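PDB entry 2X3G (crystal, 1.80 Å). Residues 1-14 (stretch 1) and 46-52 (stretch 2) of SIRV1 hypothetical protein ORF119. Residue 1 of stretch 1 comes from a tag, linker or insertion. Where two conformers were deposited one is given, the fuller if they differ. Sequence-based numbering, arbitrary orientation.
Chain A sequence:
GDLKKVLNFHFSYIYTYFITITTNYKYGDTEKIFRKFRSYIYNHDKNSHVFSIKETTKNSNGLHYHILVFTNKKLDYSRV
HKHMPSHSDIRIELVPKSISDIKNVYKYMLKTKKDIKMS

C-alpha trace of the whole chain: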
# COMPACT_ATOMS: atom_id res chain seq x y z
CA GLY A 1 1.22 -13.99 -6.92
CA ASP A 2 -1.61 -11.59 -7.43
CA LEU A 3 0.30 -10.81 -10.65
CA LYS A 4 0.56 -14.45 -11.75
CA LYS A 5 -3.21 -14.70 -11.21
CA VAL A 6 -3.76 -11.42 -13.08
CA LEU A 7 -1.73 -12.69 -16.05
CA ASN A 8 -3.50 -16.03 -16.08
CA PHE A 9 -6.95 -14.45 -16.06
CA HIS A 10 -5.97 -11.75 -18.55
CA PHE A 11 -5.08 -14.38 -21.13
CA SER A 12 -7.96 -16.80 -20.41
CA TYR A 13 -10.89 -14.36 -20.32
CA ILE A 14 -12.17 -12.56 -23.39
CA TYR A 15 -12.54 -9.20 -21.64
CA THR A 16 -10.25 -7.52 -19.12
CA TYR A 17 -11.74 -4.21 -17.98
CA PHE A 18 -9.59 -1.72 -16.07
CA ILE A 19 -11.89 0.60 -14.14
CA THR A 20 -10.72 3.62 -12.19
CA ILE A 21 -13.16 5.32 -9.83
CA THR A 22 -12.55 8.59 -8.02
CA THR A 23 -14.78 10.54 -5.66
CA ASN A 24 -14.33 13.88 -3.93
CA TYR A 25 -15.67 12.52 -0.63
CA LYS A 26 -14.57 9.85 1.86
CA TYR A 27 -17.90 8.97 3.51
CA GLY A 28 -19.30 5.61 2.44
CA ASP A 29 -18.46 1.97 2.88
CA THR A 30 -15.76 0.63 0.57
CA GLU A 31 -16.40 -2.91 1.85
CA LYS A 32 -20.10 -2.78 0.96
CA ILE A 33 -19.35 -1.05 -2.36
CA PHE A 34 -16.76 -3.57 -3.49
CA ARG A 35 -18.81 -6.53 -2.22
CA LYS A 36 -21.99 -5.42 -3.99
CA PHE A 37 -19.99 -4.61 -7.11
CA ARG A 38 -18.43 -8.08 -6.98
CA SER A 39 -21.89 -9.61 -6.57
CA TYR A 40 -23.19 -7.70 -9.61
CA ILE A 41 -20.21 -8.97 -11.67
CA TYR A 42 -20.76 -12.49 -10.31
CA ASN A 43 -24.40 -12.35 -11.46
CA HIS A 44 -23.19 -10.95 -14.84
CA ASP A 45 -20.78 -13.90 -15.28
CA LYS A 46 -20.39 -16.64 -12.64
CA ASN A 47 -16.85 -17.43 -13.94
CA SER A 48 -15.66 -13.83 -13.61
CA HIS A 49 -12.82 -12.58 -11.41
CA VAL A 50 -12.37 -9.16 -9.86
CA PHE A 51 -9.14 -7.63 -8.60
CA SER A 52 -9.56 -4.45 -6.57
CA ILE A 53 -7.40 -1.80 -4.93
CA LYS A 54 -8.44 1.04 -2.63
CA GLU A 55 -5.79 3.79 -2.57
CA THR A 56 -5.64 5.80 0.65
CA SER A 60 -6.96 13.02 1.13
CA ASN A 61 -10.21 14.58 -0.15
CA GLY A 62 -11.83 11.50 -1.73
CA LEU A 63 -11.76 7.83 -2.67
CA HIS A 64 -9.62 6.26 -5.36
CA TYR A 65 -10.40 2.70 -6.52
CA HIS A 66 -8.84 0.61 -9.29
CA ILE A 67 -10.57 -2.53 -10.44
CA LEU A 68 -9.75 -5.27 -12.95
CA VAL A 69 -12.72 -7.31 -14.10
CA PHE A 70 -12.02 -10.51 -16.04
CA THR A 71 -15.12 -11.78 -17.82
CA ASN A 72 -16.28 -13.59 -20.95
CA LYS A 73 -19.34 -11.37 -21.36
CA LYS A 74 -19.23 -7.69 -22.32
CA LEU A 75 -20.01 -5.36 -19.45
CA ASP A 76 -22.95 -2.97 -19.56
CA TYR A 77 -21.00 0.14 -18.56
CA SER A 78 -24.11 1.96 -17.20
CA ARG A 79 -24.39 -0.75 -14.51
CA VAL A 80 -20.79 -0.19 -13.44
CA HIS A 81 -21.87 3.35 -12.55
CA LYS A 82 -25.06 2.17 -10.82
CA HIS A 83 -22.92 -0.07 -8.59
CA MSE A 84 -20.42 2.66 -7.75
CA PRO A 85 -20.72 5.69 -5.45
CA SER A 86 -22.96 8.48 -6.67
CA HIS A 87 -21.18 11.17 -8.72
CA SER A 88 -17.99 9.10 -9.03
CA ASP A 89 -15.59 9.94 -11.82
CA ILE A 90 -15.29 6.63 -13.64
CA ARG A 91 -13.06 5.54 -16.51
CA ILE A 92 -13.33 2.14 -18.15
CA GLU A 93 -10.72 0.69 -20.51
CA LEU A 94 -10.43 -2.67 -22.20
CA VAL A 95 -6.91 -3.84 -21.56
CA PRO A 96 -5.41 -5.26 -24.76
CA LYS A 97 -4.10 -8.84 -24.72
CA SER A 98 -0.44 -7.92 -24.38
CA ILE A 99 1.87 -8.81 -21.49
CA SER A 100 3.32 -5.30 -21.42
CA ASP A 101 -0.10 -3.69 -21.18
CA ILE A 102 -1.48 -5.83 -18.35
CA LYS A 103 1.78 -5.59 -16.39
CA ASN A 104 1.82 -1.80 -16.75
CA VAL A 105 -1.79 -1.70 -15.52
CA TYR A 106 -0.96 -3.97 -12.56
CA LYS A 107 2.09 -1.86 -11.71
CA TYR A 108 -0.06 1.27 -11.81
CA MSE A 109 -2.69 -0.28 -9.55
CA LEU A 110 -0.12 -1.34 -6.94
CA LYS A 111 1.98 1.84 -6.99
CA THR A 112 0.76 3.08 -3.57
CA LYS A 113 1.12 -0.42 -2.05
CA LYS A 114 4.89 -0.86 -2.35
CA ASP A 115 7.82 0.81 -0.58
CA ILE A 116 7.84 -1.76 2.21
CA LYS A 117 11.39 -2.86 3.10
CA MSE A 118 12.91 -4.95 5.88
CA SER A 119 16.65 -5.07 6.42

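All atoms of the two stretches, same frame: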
# COMPACT_ATOMS: atom_id res chain seq x y z
N GLY A 1 2.13 -13.54 -8.03
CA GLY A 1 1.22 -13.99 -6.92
C GLY A 1 -0.20 -13.52 -7.20
O GLY A 1 -1.03 -14.26 -7.76
N ASP A 2 -0.48 -12.28 -6.83
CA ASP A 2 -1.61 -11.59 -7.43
C ASP A 2 -1.31 -11.43 -8.92
O ASP A 2 -2.17 -11.63 -9.76
CB ASP A 2 -1.86 -10.23 -6.77
CG ASP A 2 -2.71 -10.32 -5.49
OD1 ASP A 2 -3.58 -11.22 -5.39
OD2 ASP A 2 -2.51 -9.47 -4.60
N LEU A 3 -0.07 -11.08 -9.26
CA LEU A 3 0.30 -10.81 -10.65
C LEU A 3 0.22 -12.06 -11.51
O LEU A 3 -0.24 -12.00 -12.64
CB LEU A 3 1.70 -10.19 -10.74
CG LEU A 3 2.25 -9.90 -12.14
CD1 LEU A 3 1.32 -9.02 -12.97
CD2 LEU A 3 3.63 -9.25 -12.04
N LYS A 4 0.68 -13.20 -11.00
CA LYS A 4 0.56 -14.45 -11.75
C LYS A 4 -0.91 -14.76 -12.00
O LYS A 4 -1.26 -15.21 -13.09
CB LYS A 4 1.29 -15.61 -11.06
CG LYS A 4 0.90 -15.89 -9.61
CD LYS A 4 0.10 -17.20 -9.42
CE LYS A 4 0.04 -17.63 -7.96
NZ LYS A 4 -0.72 -16.69 -7.10
N LYS A 5 -1.77 -14.50 -11.02
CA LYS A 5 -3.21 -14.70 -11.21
C LYS A 5 -3.73 -13.71 -12.26
O LYS A 5 -4.46 -14.10 -13.17
CB LYS A 5 -4.00 -14.53 -9.91
CG LYS A 5 -3.97 -15.71 -8.96
CD LYS A 5 -4.93 -15.45 -7.78
CE LYS A 5 -5.43 -16.74 -7.13
NZ LYS A 5 -4.40 -17.48 -6.38
N VAL A 6 -3.34 -12.45 -12.13
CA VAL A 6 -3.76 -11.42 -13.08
C VAL A 6 -3.37 -11.81 -14.50
O VAL A 6 -4.16 -11.68 -15.42
CB VAL A 6 -3.22 -10.01 -12.71
CG1 VAL A 6 -3.29 -9.03 -13.90
CG2 VAL A 6 -3.99 -9.46 -11.49
N LEU A 7 -2.14 -12.28 -14.70
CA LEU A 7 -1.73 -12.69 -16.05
C LEU A 7 -2.51 -13.87 -16.59
O LEU A 7 -2.92 -13.89 -17.75
CB LEU A 7 -0.26 -13.07 -16.06
CG LEU A 7 0.67 -11.90 -15.80
CD1 LEU A 7 1.99 -12.40 -15.31
CD2 LEU A 7 0.82 -11.02 -17.05
N ASN A 8 -2.69 -14.87 -15.74
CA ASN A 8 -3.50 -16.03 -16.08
C ASN A 8 -4.92 -15.68 -16.51
O ASN A 8 -5.40 -16.15 -17.55
CB ASN A 8 -3.49 -17.06 -14.95
CG ASN A 8 -2.32 -18.02 -15.04
OD1 ASN A 8 -1.87 -18.35 -16.14
ND2 ASN A 8 -1.81 -18.48 -13.89
N PHE A 9 -5.59 -14.85 -15.73
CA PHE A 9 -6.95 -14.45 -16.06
C PHE A 9 -6.95 -13.56 -17.29
O PHE A 9 -7.78 -13.71 -18.17
CB PHE A 9 -7.62 -13.71 -14.89
CG PHE A 9 -7.77 -14.52 -13.63
CD1 PHE A 9 -7.79 -15.90 -13.64
CD2 PHE A 9 -7.93 -13.87 -12.42
CE1 PHE A 9 -7.94 -16.61 -12.47
CE2 PHE A 9 -8.09 -14.58 -11.26
CZ PHE A 9 -8.09 -15.94 -11.27
N HIS A 10 -5.99 -12.65 -17.40
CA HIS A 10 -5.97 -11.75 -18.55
C HIS A 10 -5.99 -12.53 -19.86
O HIS A 10 -6.66 -12.14 -20.82
CB HIS A 10 -4.71 -10.89 -18.52
CG HIS A 10 -4.69 -9.82 -19.56
ND1 HIS A 10 -5.77 -9.02 -19.83
CD2 HIS A 10 -3.69 -9.42 -20.38
CE1 HIS A 10 -5.44 -8.16 -20.78
NE2 HIS A 10 -4.18 -8.36 -21.12
N PHE A 11 -5.26 -13.63 -19.89
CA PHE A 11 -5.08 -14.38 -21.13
C PHE A 11 -5.95 -15.62 -21.21
O PHE A 11 -5.71 -16.48 -22.08
CB PHE A 11 -3.59 -14.71 -21.30
CG PHE A 11 -2.74 -13.53 -21.65
CD1 PHE A 11 -2.90 -12.91 -22.88
CD2 PHE A 11 -1.76 -13.06 -20.78
CE1 PHE A 11 -2.10 -11.84 -23.24
CE2 PHE A 11 -0.95 -12.00 -21.14
CZ PHE A 11 -1.12 -11.38 -22.35
N SER A 12 -6.95 -15.74 -20.33
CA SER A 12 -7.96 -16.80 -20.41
C SER A 12 -9.39 -16.29 -20.46
O SER A 12 -10.31 -17.06 -20.71
CB SER A 12 -7.79 -17.79 -19.24
OG SER A 12 -7.69 -17.12 -17.99
N TYR A 13 -9.59 -14.99 -20.21
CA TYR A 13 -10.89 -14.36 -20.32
C TYR A 13 -10.94 -13.42 -21.51
O TYR A 13 -9.96 -12.75 -21.79
CB TYR A 13 -11.23 -13.60 -19.01
CG TYR A 13 -11.60 -14.55 -17.91
CD1 TYR A 13 -12.93 -14.83 -17.62
CD2 TYR A 13 -10.64 -15.24 -17.21
CE1 TYR A 13 -13.26 -15.72 -16.65
CE2 TYR A 13 -10.96 -16.12 -16.22
CZ TYR A 13 -12.29 -16.38 -15.95
OH TYR A 13 -12.64 -17.30 -14.99
N ILE A 14 -12.09 -13.35 -22.17
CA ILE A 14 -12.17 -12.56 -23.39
C ILE A 14 -11.94 -11.09 -23.07
O ILE A 14 -11.14 -10.42 -23.74
CB ILE A 14 -13.53 -12.77 -24.11
CG1 ILE A 14 -13.63 -14.21 -24.63
CG2 ILE A 14 -13.69 -11.81 -25.27
CD1 ILE A 14 -15.04 -14.59 -25.01
N LYS A 46 -20.77 -15.89 -13.85
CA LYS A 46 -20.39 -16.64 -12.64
C LYS A 46 -18.93 -17.11 -12.64
O LYS A 46 -18.40 -17.49 -11.60
CB LYS A 46 -21.32 -17.82 -12.42
CG LYS A 46 -22.79 -17.42 -12.24
CD LYS A 46 -23.52 -18.31 -11.29
CE LYS A 46 -24.97 -17.88 -11.13
NZ LYS A 46 -25.50 -18.31 -9.81
N ASN A 47 -18.29 -17.11 -13.81
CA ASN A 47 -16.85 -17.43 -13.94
C ASN A 47 -15.90 -16.25 -13.79
O ASN A 47 -14.67 -16.42 -13.85
CB ASN A 47 -16.56 -18.06 -15.30
CG ASN A 47 -17.30 -19.36 -15.52
OD1 ASN A 47 -17.42 -20.18 -14.61
ND2 ASN A 47 -17.79 -19.55 -16.74
N SER A 48 -16.44 -15.05 -13.62
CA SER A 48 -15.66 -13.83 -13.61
C SER A 48 -14.75 -13.76 -12.40
O SER A 48 -14.99 -14.45 -11.39
CB SER A 48 -16.58 -12.60 -13.61
OG SER A 48 -17.52 -12.66 -12.56
N HIS A 49 -13.71 -12.94 -12.52
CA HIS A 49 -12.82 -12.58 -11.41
C HIS A 49 -12.65 -11.08 -11.31
O HIS A 49 -12.73 -10.37 -12.31
CB HIS A 49 -11.46 -13.23 -11.61
CG HIS A 49 -11.51 -14.72 -11.51
ND1 HIS A 49 -11.76 -15.39 -10.33
CD2 HIS A 49 -11.38 -15.68 -12.47
CE1 HIS A 49 -11.76 -16.69 -10.55
NE2 HIS A 49 -11.53 -16.90 -11.84
N VAL A 50 -12.45 -10.60 -10.10
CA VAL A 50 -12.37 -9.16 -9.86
C VAL A 50 -11.20 -8.91 -8.93
O VAL A 50 -11.10 -9.55 -7.87
CB VAL A 50 -13.64 -8.59 -9.26
CG1 VAL A 50 -13.49 -7.08 -9.00
CG2 VAL A 50 -14.84 -8.84 -10.18
N PHE A 51 -10.30 -8.05 -9.37
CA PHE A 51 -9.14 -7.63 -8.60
C PHE A 51 -9.36 -6.16 -8.28
O PHE A 51 -9.69 -5.40 -9.16
CB PHE A 51 -7.88 -7.83 -9.43
CG PHE A 51 -6.62 -7.50 -8.71
CD1 PHE A 51 -6.31 -8.11 -7.50
CD2 PHE A 51 -5.69 -6.64 -9.27
CE1 PHE A 51 -5.14 -7.81 -6.83
CE2 PHE A 51 -4.51 -6.36 -8.62
CZ PHE A 51 -4.23 -6.94 -7.40
N SER A 52 -9.21 -5.79 -7.01
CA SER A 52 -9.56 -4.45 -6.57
C SER A 52 -8.50 -3.89 -5.65
O SER A 52 -7.88 -4.62 -4.89
CB SER A 52 -10.92 -4.46 -5.85
OG SER A 52 -10.85 -5.10 -4.57
O HOH W 1 -11.76 -19.43 -12.46

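Helix 2-10 of SIRV1 ORF119 runs across strand 49-52, their N-to-C directions 139° apart and their axes 10.4 Å apart at closest approach; the contact, extended by the turn after the helix and the loop before the strand, buries 352 Å² in all. Asp 2, Val 6, Phe 9 and Tyr 13, spaced three or four residues apart, direct their CA-to-CB bonds toward the other stretch. On the strand, His 49 and Phe 51 point toward the helix while Val 50 between them points away.

Aromatic contacts: the rings of Phe 9 and His 49 form an offset stack, with planes only 3° from parallel and centroids 3.9 Å apart; Phe 9 CE2 lies 3.4 Å from His 49 CG. The Tyr 13 ring meets the same imidazole obliquely, its plane turned by 84° and its centroid 5.6 Å away, and Tyr 13 OH lies 3.2 Å from His 49 CD2.

Packing on Phe 51: Val 6 CG2 sits over one face of the Phe 51 ring, 4.0 Å from Phe 51 CD2. One helical turn earlier, the carboxylate of Asp 2, a polar group, borders the same ring in van der Waals contact, with Asp 2 CG 3.7 Å from Phe 51 CE1.

Polar contacts: the one direct hydrogen bond across the stretches is very short, donated by Tyr 13 OH to the backbone oxygen Asn 47 O at 2.5 Å. This acceptor lies near the plane of the Tyr 13 ring, at its edge. The acceptor is main-chain; the end of the Asn 47 side chain leads away. Water 1 links the tyrosine and histidine: its oxygen is 2.6 Å from His 49 NE2 and donates a weak hydrogen bond to Tyr 13 OH at 3.4 Å.

Within stretch 1, Tyr 13 N donates to Phe 9 O (3.0 Å), joining the two residues that contact the imidazole.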